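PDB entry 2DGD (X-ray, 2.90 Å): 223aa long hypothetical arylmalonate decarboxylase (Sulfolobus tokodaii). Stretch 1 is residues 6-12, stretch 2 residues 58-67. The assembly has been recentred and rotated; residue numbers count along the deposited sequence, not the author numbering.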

ATOM      1  N   GLY A   6       2.578   1.662  27.785  1.00 22.37           N
ATOM      2  CA  GLY A   6       2.782   2.789  28.669  1.00 22.16           C
ATOM      3  C   GLY A   6       1.585   3.715  28.690  1.00 22.22           C
ATOM      4  O   GLY A   6       0.843   3.808  27.709  1.00 22.24           O
ATOM      5  N   ARG A   7       1.395   4.392  29.819  1.00 21.80           N
ATOM      6  CA  ARG A   7       0.289   5.322  29.987  1.00 20.27           C
ATOM      7  C   ARG A   7       0.819   6.657  30.473  1.00 19.86           C
ATOM      8  O   ARG A   7       1.428   6.739  31.535  1.00 19.94           O
ATOM      9  N   ILE A   8       0.592   7.701  29.686  1.00 19.26           N
ATOM     10  CA  ILE A   8       1.067   9.028  30.043  1.00 18.90           C
ATOM     11  C   ILE A   8      -0.068   9.939  30.489  1.00 19.01           C
ATOM     12  O   ILE A   8      -1.018  10.195  29.745  1.00 18.68           O
ATOM     13  N   GLY A   9       0.031  10.421  31.720  1.00 19.33           N
ATOM     14  CA  GLY A   9      -0.984  11.315  32.237  1.00 19.76           C
ATOM     15  C   GLY A   9      -0.575  12.741  31.932  1.00 19.19           C
ATOM     16  O   GLY A   9       0.614  13.052  31.877  1.00 19.01           O
ATOM     17  N   VAL A  10      -1.547  13.614  31.714  1.00 18.03           N
ATOM     18  CA  VAL A  10      -1.233  15.001  31.430  1.00 17.70           C
ATOM     19  C   VAL A  10      -2.221  15.962  32.104  1.00 18.38           C
ATOM     20  O   VAL A  10      -3.442  15.814  31.988  1.00 19.09           O
ATOM     21  N   ILE A  11      -1.680  16.926  32.838  1.00 17.46           N
ATOM     22  CA  ILE A  11      -2.499  17.928  33.495  1.00 19.52           C
ATOM     23  C   ILE A  11      -2.411  19.169  32.619  1.00 20.74           C
ATOM     24  O   ILE A  11      -1.319  19.673  32.368  1.00 21.60           O
ATOM     25  N   LEU A  12      -3.545  19.663  32.142  1.00 21.40           N
ATOM     26  CA  LEU A  12      -3.509  20.845  31.293  1.00 23.60           C
ATOM     27  C   LEU A  12      -4.603  21.856  31.574  1.00 23.88           C
ATOM     28  O   LEU A  12      -5.594  21.546  32.226  1.00 24.15           O
ATOM     29  N   TYR A  58      -4.682  17.643  44.064  1.00 36.85           N
ATOM     30  CA  TYR A  58      -5.970  17.034  43.738  1.00 34.67           C
ATOM     31  C   TYR A  58      -5.984  16.483  42.319  1.00 34.48           C
ATOM     32  O   TYR A  58      -6.350  15.325  42.101  1.00 33.58           O
ATOM     33  N   SER A  59      -5.600  17.316  41.355  1.00 33.91           N
ATOM     34  CA  SER A  59      -5.569  16.885  39.961  1.00 33.37           C
ATOM     35  C   SER A  59      -4.625  15.699  39.816  1.00 32.70           C
ATOM     36  O   SER A  59      -4.923  14.726  39.126  1.00 32.66           O
ATOM     37  N   TYR A  60      -3.484  15.782  40.480  1.00 31.93           N
ATOM     38  CA  TYR A  60      -2.523  14.705  40.435  1.00 31.02           C
ATOM     39  C   TYR A  60      -3.173  13.418  40.939  1.00 30.34           C
ATOM     40  O   TYR A  60      -2.991  12.353  40.361  1.00 31.73           O
ATOM     41  N   SER A  61      -3.945  13.517  42.011  1.00 29.45           N
ATOM     42  CA  SER A  61      -4.590  12.338  42.568  1.00 28.67           C
ATOM     43  C   SER A  61      -5.557  11.690  41.585  1.00 28.41           C
ATOM     44  O   SER A  61      -5.866  10.505  41.700  1.00 29.55           O
ATOM     45  N   LEU A  62      -6.037  12.464  40.618  1.00 27.75           N
ATOM     46  CA  LEU A  62      -6.970  11.939  39.630  1.00 26.51           C
ATOM     47  C   LEU A  62      -6.253  11.180  38.516  1.00 26.20           C
ATOM     48  O   LEU A  62      -6.867  10.397  37.793  1.00 26.19           O
ATOM     49  N   LEU A  63      -4.950  11.404  38.395  1.00 26.28           N
ATOM     50  CA  LEU A  63      -4.141  10.778  37.350  1.00 27.52           C
ATOM     51  C   LEU A  63      -3.120   9.763  37.870  1.00 29.57           C
ATOM     52  O   LEU A  63      -2.619   8.926  37.109  1.00 29.74           O
ATOM     53  N   ALA A  64      -2.826   9.838  39.165  1.00 30.60           N
ATOM     54  CA  ALA A  64      -1.845   8.970  39.813  1.00 31.11           C
ATOM     55  C   ALA A  64      -1.944   7.476  39.534  1.00 32.30           C
ATOM     56  O   ALA A  64      -0.936   6.805  39.320  1.00 34.08           O
ATOM     57  N   GLU A  65      -3.153   6.945  39.525  1.00 32.75           N
ATOM     58  CA  GLU A  65      -3.302   5.520  39.319  1.00 33.21           C
ATOM     59  C   GLU A  65      -3.283   5.027  37.864  1.00 31.82           C
ATOM     60  O   GLU A  65      -2.865   3.903  37.611  1.00 32.17           O
ATOM     61  N   VAL A  66      -3.721   5.841  36.907  1.00 30.11           N
ATOM     62  CA  VAL A  66      -3.710   5.412  35.506  1.00 28.65           C
ATOM     63  C   VAL A  66      -2.430   5.802  34.787  1.00 29.08           C
ATOM     64  O   VAL A  66      -2.184   5.349  33.668  1.00 29.17           O
ATOM     65  N   SER A  67      -1.614   6.637  35.424  1.00 28.30           N
ATOM     66  CA  SER A  67      -0.380   7.114  34.806  1.00 26.52           C
ATOM     67  C   SER A  67       0.914   6.408  35.189  1.00 25.33           C
ATOM     68  O   SER A  67       1.106   5.997  36.329  1.00 26.47           O
TER

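This is a small, mostly buried contact in which one face of a β-strand packs against a nearly antiparallel helix and the irregular turn that follows it, held by apolar packing and close backbone approach, with a single water as its polar bridge and no direct hydrogen bond across it. The two stretches bury 344 Å² in sum. The axes of strand 6-12 and helix 58-63 come within 9.0 Å at 156° between their N-to-C directions, so Ile 11 lies near Ser 59 (CA to CA 7.2 Å), whereas Gly 9 lies near Ser 67 (CA to CA 5.0 Å).

The strand's alternation sets which side chains face the second stretch. The CA-to-CB bonds of Arg 7 and Ile 11 point toward the second stretch, while those of Ile 8 and Val 10 point away; Gly 9, between the two inward residues, has no side chain. Val 10 still contributes through its backbone, its O lying 3.6 Å from Leu 63 CD2.

At the helical end, Ile 11 is extended in an m,t rotamer (chi1 -61°, chi2 173°). Its CD1 reaches 4.3 Å from Ser 59 CB and 4.3 Å from the backbone N of Tyr 60, while its CG1 sits 3.7 Å from Leu 63 CD2. This last pair is the apolar side-chain contact of the interface. Ser 59 (m) and Leu 63 both direct CA-to-CB toward the strand, but Leu 63 lies outside the standard wells (chi1 -107°, chi2 28°), a departure to be read with caution at 2.90 Å resolution. The CA-to-CB bond of Tyr 60 (chi1 t) points sideways, and the residue adds only a little covered area.

At Gly 9 the packing leaves no room for a side chain. Gly 9 CA is 3.1 Å from Ser 67 OG and 4.2 Å from Leu 63 CG; an idealised CB here would fall 2.0 Å from Ser 67 OG, a clash, and 3.2 Å from Leu 63 CG. The serine hydroxyl is nevertheless not bonded to the strand: Gly 9 N to Ser 67 OG is 3.4 Å, but the angle is poor. In its m rotamer, Ser 67 instead donates from OG to Leu 63 O at 2.8 Å, a bond within its own stretch that satisfies the hydroxyl while it lies against the glycine.

At the other end, Arg 7 leaves CA in the m well (chi1 -65°), then turns through chi2 -146° and chi3 -121°, both between wells. Its CB is 3.1 Å from Val 66 O, and Val 66 O also lies at the edge of the guanidinium, near its plane, without a direct hydrogen bond. Water 1 makes the link instead: it accepts from Arg 7 NE at 3.1 Å and donates to Glu 65 O at 3.2 Å, with a weak bond to Val 66 O at 3.4 Å. Arg 7 NH1 is hydrogen-bonded elsewhere in the structure.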

ATOM      1  CB  ARG A   7      -0.717   4.762  30.988  1.00 18.81           C
ATOM      2  CG  ARG A   7      -1.405   3.496  30.520  1.00 17.57           C
ATOM      3  CD  ARG A   7      -2.823   3.465  31.033  1.00 18.70           C
ATOM      4  NE  ARG A   7      -3.103   2.305  31.873  1.00 19.59           N
ATOM      5  CZ  ARG A   7      -3.757   1.225  31.459  1.00 19.52           C
ATOM      6  NH1 ARG A   7      -3.971   0.227  32.292  1.00 16.37           N
ATOM      7  NH2 ARG A   7      -4.206   1.156  30.212  1.00 22.14           N
ATOM      8  CB  ILE A   8       1.800   9.686  28.850  1.00 20.47           C
ATOM      9  CG1 ILE A   8       2.970   8.799  28.414  1.00 20.50           C
ATOM     10  CG2 ILE A   8       2.307  11.069  29.237  1.00 19.65           C
ATOM     11  CD1 ILE A   8       3.701   9.299  27.196  1.00 18.03           C
ATOM     12  CB  VAL A  10      -1.196  15.259  29.895  1.00 16.23           C
ATOM     13  CG1 VAL A  10      -2.522  14.897  29.274  1.00 15.03           C
ATOM     14  CG2 VAL A  10      -0.868  16.714  29.612  1.00 15.93           C
ATOM     15  CB  ILE A  11      -1.963  18.280  34.896  1.00 19.47           C
ATOM     16  CG1 ILE A  11      -1.976  17.042  35.788  1.00 19.57           C
ATOM     17  CG2 ILE A  11      -2.815  19.385  35.511  1.00 17.35           C
ATOM     18  CD1 ILE A  11      -1.307  17.268  37.116  1.00 21.82           C
ATOM     19  CB  LEU A  12      -3.548  20.436  29.812  1.00 24.59           C
ATOM     20  CG  LEU A  12      -4.383  19.216  29.417  1.00 24.97           C
ATOM     21  CD1 LEU A  12      -5.820  19.430  29.793  1.00 26.36           C
ATOM     22  CD2 LEU A  12      -4.260  18.977  27.931  1.00 24.61           C
ATOM     23  CB  TYR A  58      -7.109  18.044  43.892  1.00 32.66           C
ATOM     24  CG  TYR A  58      -8.453  17.490  43.465  1.00 31.66           C
ATOM     25  CD1 TYR A  58      -9.017  16.390  44.115  1.00 32.03           C
ATOM     26  CD2 TYR A  58      -9.134  18.029  42.377  1.00 31.65           C
ATOM     27  CE1 TYR A  58     -10.220  15.832  43.688  1.00 31.88           C
ATOM     28  CE2 TYR A  58     -10.337  17.484  41.940  1.00 32.57           C
ATOM     29  CZ  TYR A  58     -10.872  16.380  42.598  1.00 34.09           C
ATOM     30  OH  TYR A  58     -12.040  15.808  42.134  1.00 36.56           O
ATOM     31  CB  SER A  59      -5.117  18.033  39.058  1.00 32.80           C
ATOM     32  OG  SER A  59      -6.132  19.015  38.943  1.00 32.83           O
ATOM     33  CB  TYR A  60      -1.315  15.056  41.297  1.00 32.39           C
ATOM     34  CG  TYR A  60      -0.412  13.885  41.556  1.00 35.83           C
ATOM     35  CD1 TYR A  60       0.240  13.240  40.509  1.00 36.87           C
ATOM     36  CD2 TYR A  60      -0.235  13.393  42.846  1.00 37.87           C
ATOM     37  CE1 TYR A  60       1.050  12.126  40.740  1.00 39.28           C
ATOM     38  CE2 TYR A  60       0.573  12.280  43.090  1.00 40.09           C
ATOM     39  CZ  TYR A  60       1.212  11.653  42.033  1.00 40.75           C
ATOM     40  OH  TYR A  60       2.017  10.561  42.275  1.00 43.88           O
ATOM     41  CB  SER A  61      -5.328  12.694  43.857  1.00 28.23           C
ATOM     42  OG  SER A  61      -6.521  13.405  43.586  1.00 30.17           O
ATOM     43  CB  LEU A  62      -7.789  13.076  39.018  1.00 25.88           C
ATOM     44  CG  LEU A  62      -8.723  13.889  39.917  1.00 25.74           C
ATOM     45  CD1 LEU A  62      -9.362  14.995  39.091  1.00 24.51           C
ATOM     46  CD2 LEU A  62      -9.792  12.995  40.512  1.00 25.96           C
ATOM     47  CB  LEU A  63      -3.402  11.870  36.572  1.00 26.04           C
ATOM     48  CG  LEU A  63      -3.807  12.262  35.148  1.00 26.19           C
ATOM     49  CD1 LEU A  63      -5.265  12.027  34.904  1.00 27.00           C
ATOM     50  CD2 LEU A  63      -3.462  13.723  34.935  1.00 26.86           C
ATOM     51  CB  ALA A  64      -1.878   9.204  41.309  1.00 30.70           C
ATOM     52  CB  GLU A  65      -4.563   5.064  40.053  1.00 36.11           C
ATOM     53  CG  GLU A  65      -4.723   3.573  40.228  1.00 40.72           C
ATOM     54  CD  GLU A  65      -5.842   3.234  41.206  1.00 44.94           C
ATOM     55  OE1 GLU A  65      -6.211   2.035  41.314  1.00 47.68           O
ATOM     56  OE2 GLU A  65      -6.348   4.170  41.873  1.00 45.03           O
ATOM     57  CB  VAL A  66      -4.856   6.027  34.682  1.00 27.48           C
ATOM     58  CG1 VAL A  66      -6.181   5.619  35.246  1.00 28.79           C
ATOM     59  CG2 VAL A  66      -4.720   7.532  34.651  1.00 26.60           C
ATOM     60  CB  SER A  67      -0.210   8.606  35.097  1.00 26.85           C
ATOM     61  OG  SER A  67      -1.325   9.346  34.643  1.00 27.67           O
TER
HETATM   62  O   HOH W   1      -2.393   2.215  34.882  1.00 24.31           O